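Local coordinates for protein esterase (Alcaligenes sp., PDB 1QLW) that probably hydrolyses carboxylic esters, as a bacterial esterase built on the alpha/beta hydrolase fold, at residues T44-V47 with D48-Y51; W88-Y91 with F92-G96. All coordinates share one frame; numbering follows the deposited sequence.

Contact 1 comes first along the chain and contact 2 follows; their centres lie about 29 Å apart, while their nearest atoms approach to about 9 Å without touching. Contact 1 is the interruption in the long strand 43-57, and contact 2 is the short helix 88-94 that connects strands 65-68 and 99-103. The same sheet unites them: strand 43-57 runs antiparallel to strand 99-103, into which the helix leads, and D89 and L93 of the helix touch Q55 farther along strand 43-57. One site therefore shapes an extended strand near the second subunit, while the other packs a crossover helix against the body of the alpha/beta hydrolase fold.

Contact 1: T44-V47 with D48-Y51; sequences TVTV and DQMY
The carboxamide of Q49 turns its NE2 end to the backbone carbonyl of T46, while the methyl CG2 of T46 stands off to one side of the amide plane, 3.4 Å from OE1. T46 O lies in that plane, 3.0 Å from NE2, and the N-H...O angle of 156° makes a fairly straight bond. Seen from the carbonyl the bond is less regular, since NE2 sits well above the carbonyl plane. Beyond T46, Q49 also packs on W169 of the second subunit, and NE2 donates to the carbonyl of Q170 of that subunit.

Q49 reaches back because its CG lies between the backbone N and the carbonyl carbon (chi1 62°) and the chain then bends sharply at chi2 (-90°). The side chains of T46 and Q49 cross at about a right angle. With OG1 of T46 beside the backbone N, hydrogen-bonded to D27, it is the methyl that meets the glutamine.

Here strand 43-57 is interrupted: V47 still pairs with R26 of strand 26-30, whereas M50 pairs with V23 of strand 13-23. D48, in the interruption, has a positive phi, a conformation aspartate tolerates better than beta-branched residues such as V47, and its carboxylate forms a salt bridge with R26.

Glutamine suits its place by combining a long, flexible chain with two amide hydrogens. Its buried NE2 serves a carbonyl on each subunit, so one neutral group ties the broken strand to the dimer interface without burying a charge.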
loop_
_atom_site.group_PDB
_atom_site.type_symbol
_atom_site.label_atom_id
_atom_site.label_comp_id
_atom_site.label_asym_id
_atom_site.label_seq_id
_atom_site.Cartn_x
_atom_site.Cartn_y
_atom_site.Cartn_z
ATOM N N THR A 44 11.413 14.595 13.987
ATOM C CA THR A 44 11.538 14.796 12.554
ATOM C C THR A 44 10.915 13.622 11.821
ATOM O O THR A 44 11.208 12.464 12.130
ATOM C CB THR A 44 13.031 14.850 12.182
ATOM O OG1 THR A 44 13.696 15.790 13.018
ATOM C CG2 THR A 44 13.231 15.245 10.730
ATOM N N VAL A 45 10.076 13.919 10.834
ATOM C CA VAL A 45 9.465 12.885 10.005
ATOM C C VAL A 45 9.813 13.155 8.542
ATOM O O VAL A 45 9.991 14.298 8.142
ATOM C CB VAL A 45 7.945 12.724 10.187
ATOM C CG1 VAL A 45 7.638 12.160 11.576
ATOM C CG2 VAL A 45 7.223 14.044 9.940
ATOM N N THR A 46 9.760 12.093 7.743
ATOM C CA THR A 46 9.900 12.218 6.284
ATOM C C THR A 46 8.513 12.147 5.674
ATOM O O THR A 46 7.754 11.209 5.951
ATOM C CB THR A 46 10.775 11.081 5.746
ATOM O OG1 THR A 46 12.035 11.100 6.433
ATOM C CG2 THR A 46 11.010 11.224 4.251
ATOM N N VAL A 47 8.198 13.111 4.811
ATOM C CA VAL A 47 6.899 13.168 4.135
ATOM C C VAL A 47 7.117 13.469 2.651
ATOM O O VAL A 47 8.202 13.879 2.245
ATOM C CB VAL A 47 5.925 14.177 4.749
ATOM C CG1 VAL A 47 5.617 13.865 6.205
ATOM C CG2 VAL A 47 6.508 15.565 4.607
ATOM N N ASP A 48 6.115 13.187 1.837
ATOM C CA ASP A 48 6.082 13.407 0.392
ATOM C C ASP A 48 6.792 12.341 -0.443
ATOM O O ASP A 48 6.676 12.378 -1.672
ATOM C CB ASP A 48 6.566 14.790 -0.017
ATOM C CG ASP A 48 5.683 15.944 0.420
ATOM O OD1 ASP A 48 4.515 15.736 0.781
ATOM O OD2 ASP A 48 6.222 17.070 0.413
ATOM N N GLN A 49 7.440 11.372 0.187
ATOM C CA GLN A 49 8.060 10.270 -0.519
ATOM C C GLN A 49 6.992 9.420 -1.214
ATOM O O GLN A 49 5.841 9.337 -0.784
ATOM C CB GLN A 49 8.868 9.395 0.456
ATOM C CG GLN A 49 8.060 8.713 1.562
ATOM C CD GLN A 49 7.959 9.551 2.806
ATOM O OE1 GLN A 49 7.952 10.769 2.757
ATOM N NE2 GLN A 49 7.944 8.958 3.992
ATOM N N MET A 50 7.424 8.698 -2.248
ATOM C CA MET A 50 6.529 7.892 -3.087
ATOM C C MET A 50 6.931 6.421 -3.025
ATOM O O MET A 50 8.071 6.075 -3.400
ATOM C CB MET A 50 6.608 8.409 -4.531
ATOM C CG MET A 50 5.796 7.607 -5.534
ATOM S SD MET A 50 5.895 8.323 -7.189
ATOM C CE MET A 50 7.514 7.753 -7.726
ATOM N N TYR A 51 6.017 5.569 -2.595
ATOM C CA TYR A 51 6.201 4.115 -2.609
ATOM C C TYR A 51 6.190 3.584 -4.035
ATOM O O TYR A 51 5.331 3.959 -4.841
ATOM C CB TYR A 51 5.030 3.478 -1.864
ATOM C CG TYR A 51 4.974 1.964 -1.912
ATOM C CD1 TYR A 51 5.877 1.186 -1.177
ATOM C CD2 TYR A 51 4.027 1.313 -2.677
ATOM C CE1 TYR A 51 5.813 -0.192 -1.220
ATOM C CE2 TYR A 51 3.963 -0.070 -2.711
ATOM C CZ TYR A 51 4.853 -0.825 -1.961
ATOM O OH TYR A 51 4.725 -2.201 -2.005
#

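Contact 2: W88-Y91 with F92-G96; sequences WDEY and FLRKG
W88 and F92 lie side by side on helix 88-94, the helical link of a beta-alpha-beta crossover between strands 65-68 and 99-103. The five-membered ring of W88 and the ring of F92 are tilted by only 24°, yet slid so far apart, centroids 5.4 Å, that they barely overlap. The firmer contact with a face is CH-pi: W88 CB stands over the F92 ring toward its rim, 4.2 Å from the centroid, while W88 CE3 lies 3.9 Å from F92 CZ. Aromatic rings suit these buried positions, where W88 packs on helix 306-319 and F92 on T99; the indole NE1 is satisfied by the carbonyl of N306.

E90 and R94, one turn apart, run out together as extended chains. The guanidinium comes side-on, with NE 2.8 Å and NH2 3.0 Å from E90 OE2, so a single carboxylate oxygen takes both bonds. OE2 lies close to the guanidinium plane, whereas the carboxylate is turned 39° from it. NH2 of R94 also reaches the carbonyl of G11, near the N-terminus. A leucine in place of R94 would probably leave E90 OE2 without its positive mate and the G11 carbonyl without this donor.

K95 lies along Y91, its CG over the centre of the tyrosine face and 4.1 Å from the ring centroid. The bend at chi2 (-73°) carries the rest of the lysine along the ring toward the hydroxyl, which is hydrogen-bonded to D311. G96, with positive phi, then ends the helix in a Schellman motif, where a side chain would press on K95 O. Beyond the ring two waters bridge the pair: one accepts from K95 NZ at 2.9 Å, the other donates to Y91 OH at 2.8 Å, each completing its bridge by a weak bond.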
loop_
_atom_site.group_PDB
_atom_site.type_symbol
_atom_site.label_atom_id
_atom_site.label_comp_id
_atom_site.label_asym_id
_atom_site.label_seq_id
_atom_site.Cartn_x
_atom_site.Cartn_y
_atom_site.Cartn_z
ATOM N N TRP A 88 -3.981 -5.120 -15.035
ATOM C CA TRP A 88 -2.976 -4.678 -15.981
ATOM C C TRP A 88 -1.566 -4.882 -15.465
ATOM O O TRP A 88 -0.665 -5.133 -16.278
ATOM C CB TRP A 88 -3.169 -3.223 -16.380
ATOM C CG TRP A 88 -4.296 -2.964 -17.329
ATOM C CD1 TRP A 88 -5.231 -3.835 -17.812
ATOM C CD2 TRP A 88 -4.616 -1.694 -17.901
ATOM N NE1 TRP A 88 -6.109 -3.192 -18.647
ATOM C CE2 TRP A 88 -5.735 -1.869 -18.737
ATOM C CE3 TRP A 88 -4.046 -0.413 -17.814
ATOM C CZ2 TRP A 88 -6.322 -0.824 -19.444
ATOM C CZ3 TRP A 88 -4.642 0.618 -18.526
ATOM C CH2 TRP A 88 -5.767 0.406 -19.331
ATOM N N ASP A 89 -1.321 -4.762 -14.169
ATOM C CA ASP A 89 0.043 -4.995 -13.690
ATOM C C ASP A 89 0.543 -6.389 -14.064
ATOM O O ASP A 89 1.561 -6.564 -14.740
ATOM C CB ASP A 89 -0.037 -4.770 -12.194
ATOM C CG ASP A 89 1.290 -4.932 -11.567
ATOM O OD1 ASP A 89 2.340 -4.898 -12.225
ATOM O OD2 ASP A 89 1.231 -5.087 -10.325
ATOM N N GLU A 90 -0.229 -7.426 -13.697
ATOM C CA GLU A 90 0.143 -8.792 -14.019
ATOM C C GLU A 90 0.159 -9.020 -15.520
ATOM O O GLU A 90 1.047 -9.696 -16.048
ATOM C CB GLU A 90 -0.841 -9.764 -13.364
ATOM C CG GLU A 90 -0.507 -11.211 -13.678
ATOM C CD GLU A 90 -1.357 -12.259 -13.024
ATOM O OE1 GLU A 90 -2.189 -11.925 -12.161
ATOM O OE2 GLU A 90 -1.198 -13.450 -13.389
ATOM N N TYR A 91 -0.810 -8.472 -16.239
ATOM C CA TYR A 91 -0.865 -8.672 -17.685
ATOM C C TYR A 91 0.366 -8.081 -18.357
ATOM O O TYR A 91 0.987 -8.705 -19.227
ATOM C CB TYR A 91 -2.135 -8.073 -18.266
ATOM C CG TYR A 91 -2.365 -8.453 -19.701
ATOM C CD1 TYR A 91 -2.590 -9.772 -20.049
ATOM C CD2 TYR A 91 -2.438 -7.505 -20.698
ATOM C CE1 TYR A 91 -2.888 -10.124 -21.354
ATOM C CE2 TYR A 91 -2.726 -7.827 -22.006
ATOM C CZ TYR A 91 -2.967 -9.148 -22.330
ATOM O OH TYR A 91 -3.289 -9.522 -23.614
ATOM N N PHE A 92 0.754 -6.868 -17.943
ATOM C CA PHE A 92 1.924 -6.228 -18.530
ATOM C C PHE A 92 3.173 -7.065 -18.271
ATOM O O PHE A 92 4.009 -7.230 -19.170
ATOM C CB PHE A 92 2.100 -4.814 -17.980
ATOM C CG PHE A 92 1.086 -3.809 -18.446
ATOM C CD1 PHE A 92 0.035 -4.087 -19.294
ATOM C CD2 PHE A 92 1.190 -2.504 -18.008
ATOM C CE1 PHE A 92 -0.867 -3.124 -19.684
ATOM C CE2 PHE A 92 0.296 -1.518 -18.400
ATOM C CZ PHE A 92 -0.740 -1.833 -19.247
ATOM N N LEU A 93 3.304 -7.609 -17.060
ATOM C CA LEU A 93 4.438 -8.485 -16.743
ATOM C C LEU A 93 4.453 -9.698 -17.663
ATOM O O LEU A 93 5.501 -10.091 -18.195
ATOM C CB LEU A 93 4.337 -8.966 -15.294
ATOM C CG LEU A 93 4.508 -7.886 -14.254
ATOM C CD1 LEU A 93 4.127 -8.400 -12.885
ATOM C CD2 LEU A 93 5.944 -7.395 -14.247
ATOM N N ARG A 94 3.287 -10.310 -17.883
ATOM C CA ARG A 94 3.155 -11.482 -18.742
ATOM C C ARG A 94 3.453 -11.154 -20.196
ATOM O O ARG A 94 3.897 -12.014 -20.960
ATOM C CB ARG A 94 1.772 -12.108 -18.579
ATOM C CG ARG A 94 1.609 -12.796 -17.236
ATOM C CD ARG A 94 0.215 -13.383 -17.080
ATOM N NE ARG A 94 0.070 -14.084 -15.807
ATOM C CZ ARG A 94 0.398 -15.354 -15.607
ATOM N NH1 ARG A 94 0.899 -16.104 -16.578
ATOM N NH2 ARG A 94 0.249 -15.854 -14.392
ATOM N N LYS A 95 3.262 -9.897 -20.591
ATOM C CA LYS A 95 3.587 -9.404 -21.913
ATOM C C LYS A 95 5.042 -8.977 -22.025
ATOM O O LYS A 95 5.461 -8.543 -23.113
ATOM C CB LYS A 95 2.607 -8.294 -22.295
ATOM C CG LYS A 95 1.195 -8.817 -22.514
ATOM C CD LYS A 95 1.083 -9.599 -23.805
ATOM C CE LYS A 95 -0.339 -9.825 -24.253
ATOM N NZ LYS A 95 -0.399 -10.245 -25.678
ATOM N N GLY A 96 5.821 -9.103 -20.957
ATOM C CA GLY A 96 7.242 -8.859 -21.010
ATOM C C GLY A 96 7.720 -7.497 -20.577
ATOM O O GLY A 96 8.888 -7.174 -20.786
HETATM O O HOH W 1 -3.058 -10.583 -26.755
HETATM O O HOH W 2 -2.761 -12.198 -24.358
#